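Side-chain contacts in D-alanyl-D-alanine carboxypeptidase (Streptococcus pneumoniae R6, PDB 1XP4), which probably removes the C-terminal D-alanine from peptidoglycan precursor peptides as a penicillin-binding serine carboxypeptidase of the S11 family: residues Leu96-Ala99 / Thr100-Ser104; Pro185-Leu188 / Glu189-Lys193. All blocks are in the same frame, centred on the assembly; numbering follows the deposited sequence.

Contact 1 (Leu96-Ala99 / Thr100-Ser104); sequences LLEA and TLVSS
T100 sits one turn after L96 on helix 93-103 and meets the carbonyl of L96 with both its backbone and its side chain. The amide T100 N donates to L96 O at 2.6 Å, approaching close to the line of the C=O bond. T100 OG1 donates to the same oxygen over 2.9 Å, from well above the carbonyl plane. With chi1 at -68°, OG1 is beside its own backbone N and folds back on the preceding turn, so a buried hydroxyl is satisfied within the helix.

The next two i to i+4 bonds are regular, L101 N to L97 O being almost straight at 178° and V102 N reaching E98 O. The one after, S103 N to A99 O at 3.1 Å, comes from far out of the carbonyl plane, as the helix begins to unwind, and a weak bond from S104 N to T100 O follows. S104 then leaves helical geometry with positive phi.

Apolar packing is carried by L97 and L101, which lie side by side and point the same way, with L97 CD2 3.7 Å from L101 CD1. The CG2 branch of V102, set beside the backbone N, meets the preceding turn instead, 3.2 Å from E98 O.

The helix end delivers S104, a predicted active-site residue, whose OG is hydrogen-bonded to S41 OG; S104 probably opens the SxN motif of this family. L97 and L101 pack on V48 of helix 44-57, L96 and T100 face helix 106-117, and V102 and S103 rest against I203 of strand 201-204.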
ATOM      1  N   LEU A  96     -17.945  -3.043   8.723  1.00 17.31           N
ATOM      2  CA  LEU A  96     -17.887  -2.110   7.604  1.00 17.26           C
ATOM      3  C   LEU A  96     -16.524  -2.182   6.924  1.00 17.71           C
ATOM      4  O   LEU A  96     -16.421  -2.137   5.698  1.00 18.53           O
ATOM      5  CB  LEU A  96     -18.159  -0.692   8.090  1.00 15.20           C
ATOM      6  CG  LEU A  96     -19.551  -0.492   8.683  1.00 13.45           C
ATOM      7  CD1 LEU A  96     -19.672   0.923   9.219  1.00 13.44           C
ATOM      8  CD2 LEU A  96     -20.608  -0.770   7.617  1.00 15.20           C
ATOM      9  N   LEU A  97     -15.478  -2.298   7.729  1.00 17.59           N
ATOM     10  CA  LEU A  97     -14.128  -2.393   7.203  1.00 20.33           C
ATOM     11  C   LEU A  97     -14.035  -3.594   6.267  1.00 20.74           C
ATOM     12  O   LEU A  97     -13.477  -3.511   5.172  1.00 22.65           O
ATOM     13  CB  LEU A  97     -13.139  -2.569   8.349  1.00 20.79           C
ATOM     14  CG  LEU A  97     -11.996  -1.566   8.424  1.00 22.23           C
ATOM     15  CD1 LEU A  97     -11.104  -1.943   9.599  1.00 22.94           C
ATOM     16  CD2 LEU A  97     -11.213  -1.563   7.121  1.00 23.62           C
ATOM     17  N   GLU A  98     -14.581  -4.715   6.712  1.00 19.69           N
ATOM     18  CA  GLU A  98     -14.560  -5.927   5.918  1.00 20.20           C
ATOM     19  C   GLU A  98     -15.398  -5.692   4.661  1.00 19.46           C
ATOM     20  O   GLU A  98     -14.971  -6.023   3.556  1.00 20.86           O
ATOM     21  CB  GLU A  98     -15.123  -7.093   6.739  1.00 22.59           C
ATOM     22  CG  GLU A  98     -14.618  -8.469   6.326  1.00 22.11           C
ATOM     23  CD  GLU A  98     -13.977  -9.227   7.480  1.00 23.85           C
ATOM     24  OE1 GLU A  98     -13.111  -8.649   8.169  1.00 24.28           O
ATOM     25  OE2 GLU A  98     -14.330 -10.404   7.697  1.00 25.28           O
ATOM     26  N   ALA A  99     -16.582  -5.106   4.830  1.00 17.48           N
ATOM     27  CA  ALA A  99     -17.468  -4.824   3.702  1.00 15.18           C
ATOM     28  C   ALA A  99     -16.812  -3.860   2.703  1.00 15.98           C
ATOM     29  O   ALA A  99     -16.965  -4.011   1.488  1.00 17.07           O
ATOM     30  CB  ALA A  99     -18.780  -4.251   4.201  1.00  9.43           C
ATOM     31  N   THR A 100     -16.076  -2.879   3.219  1.00 13.96           N
ATOM     32  CA  THR A 100     -15.400  -1.899   2.377  1.00 13.52           C
ATOM     33  C   THR A 100     -14.282  -2.502   1.525  1.00 13.69           C
ATOM     34  O   THR A 100     -14.280  -2.372   0.301  1.00 16.39           O
ATOM     35  CB  THR A 100     -14.790  -0.746   3.225  1.00 13.27           C
ATOM     36  OG1 THR A 100     -15.840   0.039   3.798  1.00 17.30           O
ATOM     37  CG2 THR A 100     -13.930   0.159   2.372  1.00 11.88           C
ATOM     38  N   LEU A 101     -13.334  -3.165   2.173  1.00 11.42           N
ATOM     39  CA  LEU A 101     -12.199  -3.737   1.464  1.00 11.79           C
ATOM     40  C   LEU A 101     -12.482  -4.977   0.630  1.00 13.32           C
ATOM     41  O   LEU A 101     -11.885  -5.163  -0.427  1.00 14.11           O
ATOM     42  CB  LEU A 101     -11.081  -4.036   2.460  1.00 10.22           C
ATOM     43  CG  LEU A 101     -10.454  -2.805   3.116  1.00  8.31           C
ATOM     44  CD1 LEU A 101      -9.543  -3.222   4.254  1.00  7.50           C
ATOM     45  CD2 LEU A 101      -9.684  -2.024   2.072  1.00  4.63           C
ATOM     46  N   VAL A 102     -13.393  -5.821   1.094  1.00 14.61           N
ATOM     47  CA  VAL A 102     -13.710  -7.048   0.377  1.00 14.81           C
ATOM     48  C   VAL A 102     -14.751  -6.904  -0.733  1.00 16.50           C
ATOM     49  O   VAL A 102     -14.592  -7.472  -1.816  1.00 14.29           O
ATOM     50  CB  VAL A 102     -14.191  -8.133   1.357  1.00 15.13           C
ATOM     51  CG1 VAL A 102     -14.537  -9.402   0.597  1.00 15.09           C
ATOM     52  CG2 VAL A 102     -13.112  -8.400   2.399  1.00 11.67           C
ATOM     53  N   SER A 103     -15.808  -6.144  -0.468  1.00 17.02           N
ATOM     54  CA  SER A 103     -16.873  -5.968  -1.446  1.00 20.56           C
ATOM     55  C   SER A 103     -16.968  -4.561  -2.037  1.00 21.67           C
ATOM     56  O   SER A 103     -17.813  -4.290  -2.893  1.00 21.76           O
ATOM     57  CB  SER A 103     -18.200  -6.338  -0.800  1.00 20.57           C
ATOM     58  OG  SER A 103     -18.083  -7.590  -0.155  1.00 27.34           O
ATOM     59  N   SER A 104     -16.108  -3.665  -1.574  1.00 20.93           N
ATOM     60  CA  SER A 104     -16.106  -2.299  -2.066  1.00 21.55           C
ATOM     61  C   SER A 104     -17.449  -1.607  -1.804  1.00 22.23           C
ATOM     62  O   SER A 104     -17.857  -0.712  -2.552  1.00 23.38           O
ATOM     63  CB  SER A 104     -15.788  -2.285  -3.567  1.00 23.61           C
ATOM     64  OG  SER A 104     -15.484  -0.971  -4.020  1.00 23.17           O
TER

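Contact 2 (Pro185-Leu188 / Glu189-Lys193)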
ATOM      1  N   PRO A 185      -0.007  -3.550   8.660  1.00 18.32           N
ATOM      2  CA  PRO A 185       0.086  -4.851   7.995  1.00 18.19           C
ATOM      3  C   PRO A 185      -1.189  -5.668   8.181  1.00 17.82           C
ATOM      4  O   PRO A 185      -1.461  -6.574   7.393  1.00 17.86           O
ATOM      5  CB  PRO A 185       1.273  -5.508   8.689  1.00 16.12           C
ATOM      6  CG  PRO A 185       2.105  -4.354   9.101  1.00 18.01           C
ATOM      7  CD  PRO A 185       1.093  -3.378   9.618  1.00 17.37           C
ATOM      8  N   GLN A 186      -1.952  -5.347   9.230  1.00 15.67           N
ATOM      9  CA  GLN A 186      -3.199  -6.048   9.549  1.00 16.19           C
ATOM     10  C   GLN A 186      -4.187  -6.034   8.391  1.00 15.76           C
ATOM     11  O   GLN A 186      -4.886  -7.013   8.150  1.00 12.84           O
ATOM     12  CB  GLN A 186      -3.899  -5.408  10.753  1.00 16.17           C
ATOM     13  CG  GLN A 186      -2.983  -4.965  11.864  1.00 21.57           C
ATOM     14  CD  GLN A 186      -2.686  -3.483  11.816  1.00 21.81           C
ATOM     15  OE1 GLN A 186      -1.536  -3.075  11.660  1.00 25.88           O
ATOM     16  NE2 GLN A 186      -3.721  -2.665  11.962  1.00 21.44           N
ATOM     17  N   VAL A 187      -4.247  -4.903   7.692  1.00 13.91           N
ATOM     18  CA  VAL A 187      -5.161  -4.735   6.577  1.00 12.40           C
ATOM     19  C   VAL A 187      -5.102  -5.908   5.612  1.00 12.36           C
ATOM     20  O   VAL A 187      -6.092  -6.246   4.971  1.00 11.19           O
ATOM     21  CB  VAL A 187      -4.869  -3.420   5.822  1.00 13.21           C
ATOM     22  CG1 VAL A 187      -3.570  -3.528   5.023  1.00 11.54           C
ATOM     23  CG2 VAL A 187      -6.045  -3.074   4.941  1.00 13.93           C
ATOM     24  N   LEU A 188      -3.940  -6.538   5.518  1.00 13.80           N
ATOM     25  CA  LEU A 188      -3.797  -7.675   4.633  1.00 16.95           C
ATOM     26  C   LEU A 188      -4.636  -8.861   5.102  1.00 17.46           C
ATOM     27  O   LEU A 188      -5.071  -9.668   4.292  1.00 18.07           O
ATOM     28  CB  LEU A 188      -2.325  -8.078   4.511  1.00 18.51           C
ATOM     29  CG  LEU A 188      -1.421  -7.105   3.734  1.00 18.05           C
ATOM     30  CD1 LEU A 188      -0.001  -7.658   3.698  1.00 15.53           C
ATOM     31  CD2 LEU A 188      -1.949  -6.903   2.310  1.00 15.60           C
ATOM     32  N   GLU A 189      -4.867  -8.973   6.406  1.00 19.04           N
ATOM     33  CA  GLU A 189      -5.681 -10.075   6.915  1.00 18.27           C
ATOM     34  C   GLU A 189      -7.127  -9.931   6.446  1.00 16.04           C
ATOM     35  O   GLU A 189      -7.931 -10.836   6.606  1.00 16.03           O
ATOM     36  CB  GLU A 189      -5.636 -10.133   8.445  1.00 19.06           C
ATOM     37  CG  GLU A 189      -4.284 -10.544   9.003  1.00 24.80           C
ATOM     38  CD  GLU A 189      -3.756 -11.824   8.369  1.00 28.82           C
ATOM     39  OE1 GLU A 189      -4.367 -12.899   8.566  1.00 29.22           O
ATOM     40  OE2 GLU A 189      -2.725 -11.750   7.664  1.00 31.26           O
ATOM     41  N   ILE A 190      -7.459  -8.790   5.865  1.00 15.27           N
ATOM     42  CA  ILE A 190      -8.811  -8.596   5.376  1.00 15.89           C
ATOM     43  C   ILE A 190      -8.823  -8.786   3.858  1.00 18.18           C
ATOM     44  O   ILE A 190      -9.455  -9.714   3.363  1.00 22.01           O
ATOM     45  CB  ILE A 190      -9.351  -7.185   5.731  1.00 15.27           C
ATOM     46  CG1 ILE A 190      -9.390  -7.000   7.251  1.00  8.10           C
ATOM     47  CG2 ILE A 190     -10.746  -7.007   5.147  1.00 14.04           C
ATOM     48  CD1 ILE A 190      -9.750  -5.615   7.690  1.00  5.15           C
ATOM     49  N   THR A 191      -8.103  -7.927   3.132  1.00 18.15           N
ATOM     50  CA  THR A 191      -8.038  -7.983   1.665  1.00 17.95           C
ATOM     51  C   THR A 191      -7.779  -9.408   1.166  1.00 17.90           C
ATOM     52  O   THR A 191      -8.247  -9.821   0.101  1.00 15.93           O
ATOM     53  CB  THR A 191      -6.929  -7.030   1.118  1.00 18.56           C
ATOM     54  OG1 THR A 191      -5.648  -7.430   1.625  1.00 19.16           O
ATOM     55  CG2 THR A 191      -7.200  -5.592   1.540  1.00 15.78           C
ATOM     56  N   LYS A 192      -7.029 -10.142   1.972  1.00 18.05           N
ATOM     57  CA  LYS A 192      -6.654 -11.526   1.727  1.00 19.02           C
ATOM     58  C   LYS A 192      -7.888 -12.431   1.538  1.00 18.56           C
ATOM     59  O   LYS A 192      -7.957 -13.210   0.595  1.00 20.66           O
ATOM     60  CB  LYS A 192      -5.831 -11.992   2.936  1.00 19.92           C
ATOM     61  CG  LYS A 192      -5.109 -13.313   2.848  1.00 19.52           C
ATOM     62  CD  LYS A 192      -4.406 -13.557   4.188  1.00 22.62           C
ATOM     63  CE  LYS A 192      -3.482 -14.778   4.172  1.00 25.15           C
ATOM     64  NZ  LYS A 192      -2.268 -14.593   3.328  1.00 23.66           N
ATOM     65  N   LYS A 193      -8.861 -12.320   2.436  1.00 15.19           N
ATOM     66  CA  LYS A 193     -10.063 -13.144   2.376  1.00 15.88           C
ATOM     67  C   LYS A 193     -10.823 -13.130   1.052  1.00 17.28           C
ATOM     68  O   LYS A 193     -11.217 -12.076   0.562  1.00 19.89           O
ATOM     69  CB  LYS A 193     -11.030 -12.726   3.477  1.00 15.14           C
ATOM     70  CG  LYS A 193     -10.474 -12.813   4.865  1.00 14.37           C
ATOM     71  CD  LYS A 193     -11.496 -12.318   5.864  1.00 18.53           C
ATOM     72  CE  LYS A 193     -10.943 -12.362   7.276  1.00 19.48           C
ATOM     73  NZ  LYS A 193     -11.919 -11.782   8.225  1.00 24.11           N
TER
HETATM   74  O   HOH W   1      -0.380  -9.478   7.644  1.00  9.96           O
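The short helical turn that follows helix 170-183 and leads toward strand 195-198 is held by V187 O, which accepts two backbone amides. T191 N comes nearly in line with the carbonyl at 3.2 Å, whereas I190 N, at 3.0 Å, stands high above its plane. One step earlier E189 N donates to Q186 O over 2.6 Å, an i to i+3 bond. The turn thus mixes i+3 and i+4 bonding.

In the transpeptidase fold this segment lies between the helical region and the five-stranded antiparallel sheet, and its two faces differ accordingly. Toward edge strand 220-228, L188 and T191 cross at an angle, with L188 CD2 3.8 Å from T191 OG1. The hydroxyl of T191 lies between its own N and carbonyl carbon (chi1 61°) and hydrogen-bonds to the carbonyl of D221, while L188 packs on L223. On the helical side V187 and I190 touch Y52 and L101. E189 is exposed; a bend in its chain at chi2 turns the carboxylate back along the turn, where one water donates to E189 OE2 at 3.3 Å. The same water donates to P185 O at 3.1 Å.

Contact 1 precedes contact 2 along the chain, and both belong to the D-alanyl-D-alanine carboxypeptidase domain, their centres about 11 Å apart. The two elements touch directly. A salt bridge joins E98 OE2 of 96-99 to K193 NZ of 189-193 at 2.8 Å, and L101 CD1 packs against V187 CG2 at 3.6 Å, with I190 reaching both L101 and V102. Helix 44-57 borders both contacts through V48 and Y52. Contact 1 carries the predicted catalytic S104, whereas contact 2 links the helical side to strand 220-228, which bears the predicted substrate-binding K224; the pair thus probably helps tie the S104 side of the active site to the K224 strand.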